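Local coordinates for protein ApaG (Shewanella oneidensis, PDB 1TZA) that is of unknown function but belongs to the ApaG family, has an E-set-like beta-sandwich fold and forms a two-subunit assembly, at residues F30-T35 and R49-T54. Numbering follows the deposited sequence.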
ATOM      1  N   PHE A  30       2.688   5.462  -0.044  1.00  3.26           N
ATOM      2  CA  PHE A  30       2.221   5.724  -1.399  1.00  4.16           C
ATOM      3  C   PHE A  30       1.939   4.417  -2.122  1.00  2.99           C
ATOM      4  O   PHE A  30       2.530   3.388  -1.821  1.00  4.59           O
ATOM      5  CB  PHE A  30       3.295   6.464  -2.206  1.00  3.05           C
ATOM      6  CG  PHE A  30       3.443   7.916  -1.850  1.00  8.37           C
ATOM      7  CD1 PHE A  30       2.588   8.874  -2.408  1.00  7.98           C
ATOM      8  CD2 PHE A  30       4.461   8.337  -0.989  1.00  4.72           C
ATOM      9  CE1 PHE A  30       2.748  10.234  -2.114  1.00  8.27           C
ATOM     10  CE2 PHE A  30       4.629   9.692  -0.689  1.00  5.52           C
ATOM     11  CZ  PHE A  30       3.772  10.643  -1.255  1.00  4.59           C
ATOM     12  N   SER A  31       1.030   4.464  -3.079  1.00  2.82           N
ATOM     13  CA  SER A  31       0.750   3.300  -3.890  1.00  3.56           C
ATOM     14  C   SER A  31       1.070   3.751  -5.305  1.00  6.38           C
ATOM     15  O   SER A  31       0.971   4.947  -5.620  1.00  4.38           O
ATOM     16  CB  SER A  31      -0.726   2.897  -3.824  1.00  4.16           C
ATOM     17  OG  SER A  31      -1.560   3.834  -4.492  1.00  4.07           O
ATOM     18  N   TYR A  32       1.493   2.807  -6.140  1.00  7.21           N
ATOM     19  CA  TYR A  32       1.753   3.098  -7.540  1.00  9.46           C
ATOM     20  C   TYR A  32       1.186   1.950  -8.372  1.00 10.31           C
ATOM     21  O   TYR A  32       1.303   0.775  -8.004  1.00 11.15           O
ATOM     22  CB  TYR A  32       3.255   3.317  -7.816  1.00  8.61           C
ATOM     23  CG  TYR A  32       4.183   2.191  -7.417  1.00  6.12           C
ATOM     24  CD1 TYR A  32       4.266   1.026  -8.171  1.00  4.77           C
ATOM     25  CD2 TYR A  32       4.996   2.310  -6.295  1.00  5.30           C
ATOM     26  CE1 TYR A  32       5.144   0.005  -7.819  1.00  5.16           C
ATOM     27  CE2 TYR A  32       5.870   1.311  -5.933  1.00  3.32           C
ATOM     28  CZ  TYR A  32       5.944   0.156  -6.698  1.00  6.40           C
ATOM     29  OH  TYR A  32       6.820  -0.839  -6.340  1.00  6.68           O
ATOM     30  N   THR A  33       0.529   2.311  -9.469  1.00 10.86           N
ATOM     31  CA  THR A  33      -0.075   1.341 -10.374  1.00  9.00           C
ATOM     32  C   THR A  33       0.650   1.437 -11.707  1.00  9.44           C
ATOM     33  O   THR A  33       0.548   2.439 -12.416  1.00  9.62           O
ATOM     34  CB  THR A  33      -1.577   1.629 -10.567  1.00  9.09           C
ATOM     35  OG1 THR A  33      -2.242   1.562  -9.298  1.00  6.74           O
ATOM     36  CG2 THR A  33      -2.201   0.603 -11.519  1.00  8.82           C
ATOM     37  N   ILE A  34       1.401   0.390 -12.027  1.00  9.42           N
ATOM     38  CA  ILE A  34       2.186   0.335 -13.247  1.00  9.30           C
ATOM     39  C   ILE A  34       1.444  -0.430 -14.335  1.00  9.42           C
ATOM     40  O   ILE A  34       0.806  -1.448 -14.072  1.00  9.57           O
ATOM     41  CB  ILE A  34       3.548  -0.381 -13.004  1.00 10.33           C
ATOM     42  CG1 ILE A  34       4.198   0.120 -11.709  1.00 11.17           C
ATOM     43  CG2 ILE A  34       4.493  -0.138 -14.180  1.00  9.35           C
ATOM     44  CD1 ILE A  34       4.673   1.553 -11.740  1.00 10.01           C
ATOM     45  N   THR A  35       1.522   0.081 -15.556  1.00  9.55           N
ATOM     46  CA  THR A  35       0.907  -0.571 -16.704  1.00  9.08           C
ATOM     47  C   THR A  35       2.064  -0.819 -17.651  1.00  8.87           C
ATOM     48  O   THR A  35       2.774   0.113 -18.039  1.00  7.98           O
ATOM     49  CB  THR A  35      -0.138   0.318 -17.399  1.00 11.07           C
ATOM     50  OG1 THR A  35      -1.230   0.563 -16.499  1.00 10.56           O
ATOM     51  CG2 THR A  35      -0.674  -0.376 -18.660  1.00 12.55           C
ATOM     52  N   ARG A  49      13.010  -6.634 -11.510  1.00 10.70           N
ATOM     53  CA  ARG A  49      12.751  -5.211 -11.395  1.00 10.02           C
ATOM     54  C   ARG A  49      13.917  -4.623 -10.631  1.00  9.64           C
ATOM     55  O   ARG A  49      14.579  -5.312  -9.853  1.00  7.90           O
ATOM     56  CB  ARG A  49      11.444  -4.934 -10.650  1.00  9.30           C
ATOM     57  CG  ARG A  49      11.390  -5.432  -9.218  1.00 13.01           C
ATOM     58  CD  ARG A  49      10.136  -4.910  -8.511  1.00 15.93           C
ATOM     59  NE  ARG A  49       9.587  -5.879  -7.564  1.00 22.61           N
ATOM     60  CZ  ARG A  49      10.154  -6.226  -6.414  1.00 22.88           C
ATOM     61  NH1 ARG A  49      11.302  -5.681  -6.040  1.00 25.69           N
ATOM     62  NH2 ARG A  49       9.575  -7.130  -5.643  1.00 25.59           N
ATOM     63  N   HIS A  50      14.183  -3.353 -10.879  1.00  9.98           N
ATOM     64  CA  HIS A  50      15.262  -2.656 -10.207  1.00 12.07           C
ATOM     65  C   HIS A  50      14.804  -1.218 -10.056  1.00 11.39           C
ATOM     66  O   HIS A  50      14.708  -0.480 -11.034  1.00 11.21           O
ATOM     67  CB  HIS A  50      16.554  -2.724 -11.023  1.00 15.88           C
ATOM     68  CG  HIS A  50      17.684  -1.948 -10.421  1.00 20.54           C
ATOM     69  ND1 HIS A  50      18.115  -2.143  -9.125  1.00 23.15           N
ATOM     70  CD2 HIS A  50      18.449  -0.952 -10.924  1.00 21.49           C
ATOM     71  CE1 HIS A  50      19.093  -1.297  -8.857  1.00 22.80           C
ATOM     72  NE2 HIS A  50      19.315  -0.562  -9.931  1.00 22.49           N
ATOM     73  N   TRP A  51      14.502  -0.839  -8.820  1.00 10.64           N
ATOM     74  CA  TRP A  51      14.023   0.494  -8.508  1.00  9.90           C
ATOM     75  C   TRP A  51      15.081   1.371  -7.857  1.00  9.65           C
ATOM     76  O   TRP A  51      16.022   0.884  -7.236  1.00 10.39           O
ATOM     77  CB  TRP A  51      12.824   0.421  -7.552  1.00  8.12           C
ATOM     78  CG  TRP A  51      11.544  -0.121  -8.129  1.00  9.04           C
ATOM     79  CD1 TRP A  51      10.893  -1.270  -7.758  1.00  8.88           C
ATOM     80  CD2 TRP A  51      10.709   0.516  -9.102  1.00  7.47           C
ATOM     81  NE1 TRP A  51       9.702  -1.378  -8.432  1.00  7.17           N
ATOM     82  CE2 TRP A  51       9.562  -0.298  -9.265  1.00  7.44           C
ATOM     83  CE3 TRP A  51      10.817   1.696  -9.850  1.00  7.94           C
ATOM     84  CZ2 TRP A  51       8.527   0.036 -10.146  1.00  7.99           C
ATOM     85  CZ3 TRP A  51       9.783   2.028 -10.729  1.00 10.03           C
ATOM     86  CH2 TRP A  51       8.656   1.200 -10.868  1.00  9.18           C
ATOM     87  N   ILE A  52      14.909   2.676  -8.023  1.00  9.87           N
ATOM     88  CA  ILE A  52      15.770   3.674  -7.410  1.00  7.41           C
ATOM     89  C   ILE A  52      14.741   4.648  -6.859  1.00  6.66           C
ATOM     90  O   ILE A  52      13.998   5.281  -7.602  1.00  9.02           O
ATOM     91  CB  ILE A  52      16.695   4.384  -8.427  1.00  9.28           C
ATOM     92  CG1 ILE A  52      17.829   3.443  -8.845  1.00  8.16           C
ATOM     93  CG2 ILE A  52      17.281   5.656  -7.816  1.00  6.17           C
ATOM     94  CD1 ILE A  52      17.409   2.375  -9.820  1.00  9.84           C
ATOM     95  N   ILE A  53      14.687   4.733  -5.542  1.00  5.24           N
ATOM     96  CA  ILE A  53      13.735   5.581  -4.858  1.00  5.44           C
ATOM     97  C   ILE A  53      14.471   6.700  -4.138  1.00  6.08           C
ATOM     98  O   ILE A  53      15.400   6.448  -3.367  1.00  4.94           O
ATOM     99  CB  ILE A  53      12.924   4.730  -3.855  1.00  6.74           C
ATOM    100  CG1 ILE A  53      12.333   3.519  -4.600  1.00  6.78           C
ATOM    101  CG2 ILE A  53      11.835   5.567  -3.204  1.00  2.87           C
ATOM    102  CD1 ILE A  53      11.722   2.465  -3.697  1.00 11.77           C
ATOM    103  N   THR A  54      14.046   7.935  -4.394  1.00  5.83           N
ATOM    104  CA  THR A  54      14.674   9.107  -3.806  1.00  6.43           C
ATOM    105  C   THR A  54      13.698  10.009  -3.062  1.00  6.62           C
ATOM    106  O   THR A  54      12.651  10.365  -3.603  1.00  7.75           O
ATOM    107  CB  THR A  54      15.359   9.937  -4.907  1.00  7.11           C
ATOM    108  OG1 THR A  54      16.198   9.078  -5.691  1.00  7.51           O
ATOM    109  CG2 THR A  54      16.203  11.051  -4.301  1.00  7.07           C
TER
HETATM  110  O   HOH W   1       7.335  -2.940  -8.056  1.00  1.00           O
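Y32 and I34 meet W51 in a buried side-chain contact across the interior of the ApaG beta sandwich, between its two sheets. The backbones stay apart, I34 CA 12.1 Å from R49 CA. The side chains of Y32 and W51 run alongside in opposite senses, and their rings meet obliquely, with planes at 58°. Y32 CE1 lies 4.1 Å from W51 CZ2. Y32 CG sits between its backbone N and carbonyl carbon (chi1 56°), a torsion that sends the ring across to the indole. The phenol oxygen ends near the pyrrole side, with OH 3.6 Å from W51 NE1. The two are not directly hydrogen-bonded; a water links them. Its oxygen is 2.9 Å from W51 NE1, whose N-H it accepts, and 2.8 Å from Y32 OH. The water lies at the edge of both rings, in their planes. I34, from the same strand as Y32, meets W51 head on: its CD1 lies 4.1 Å from W51 CH2, at the indole edge. A leucine in place of W51 would probably leave the water without its N-H donor and open a gap beside Y32 and I34. Strand 28-38 runs between strands 8-19 and 79-89, and strand 44-55 belongs to the other sheet. There M96 of strand 93-104 touches both Y32 and W51, while Y100 packs on I34. E18 of the second subunit packs on Y32 and forms a salt bridge with R49.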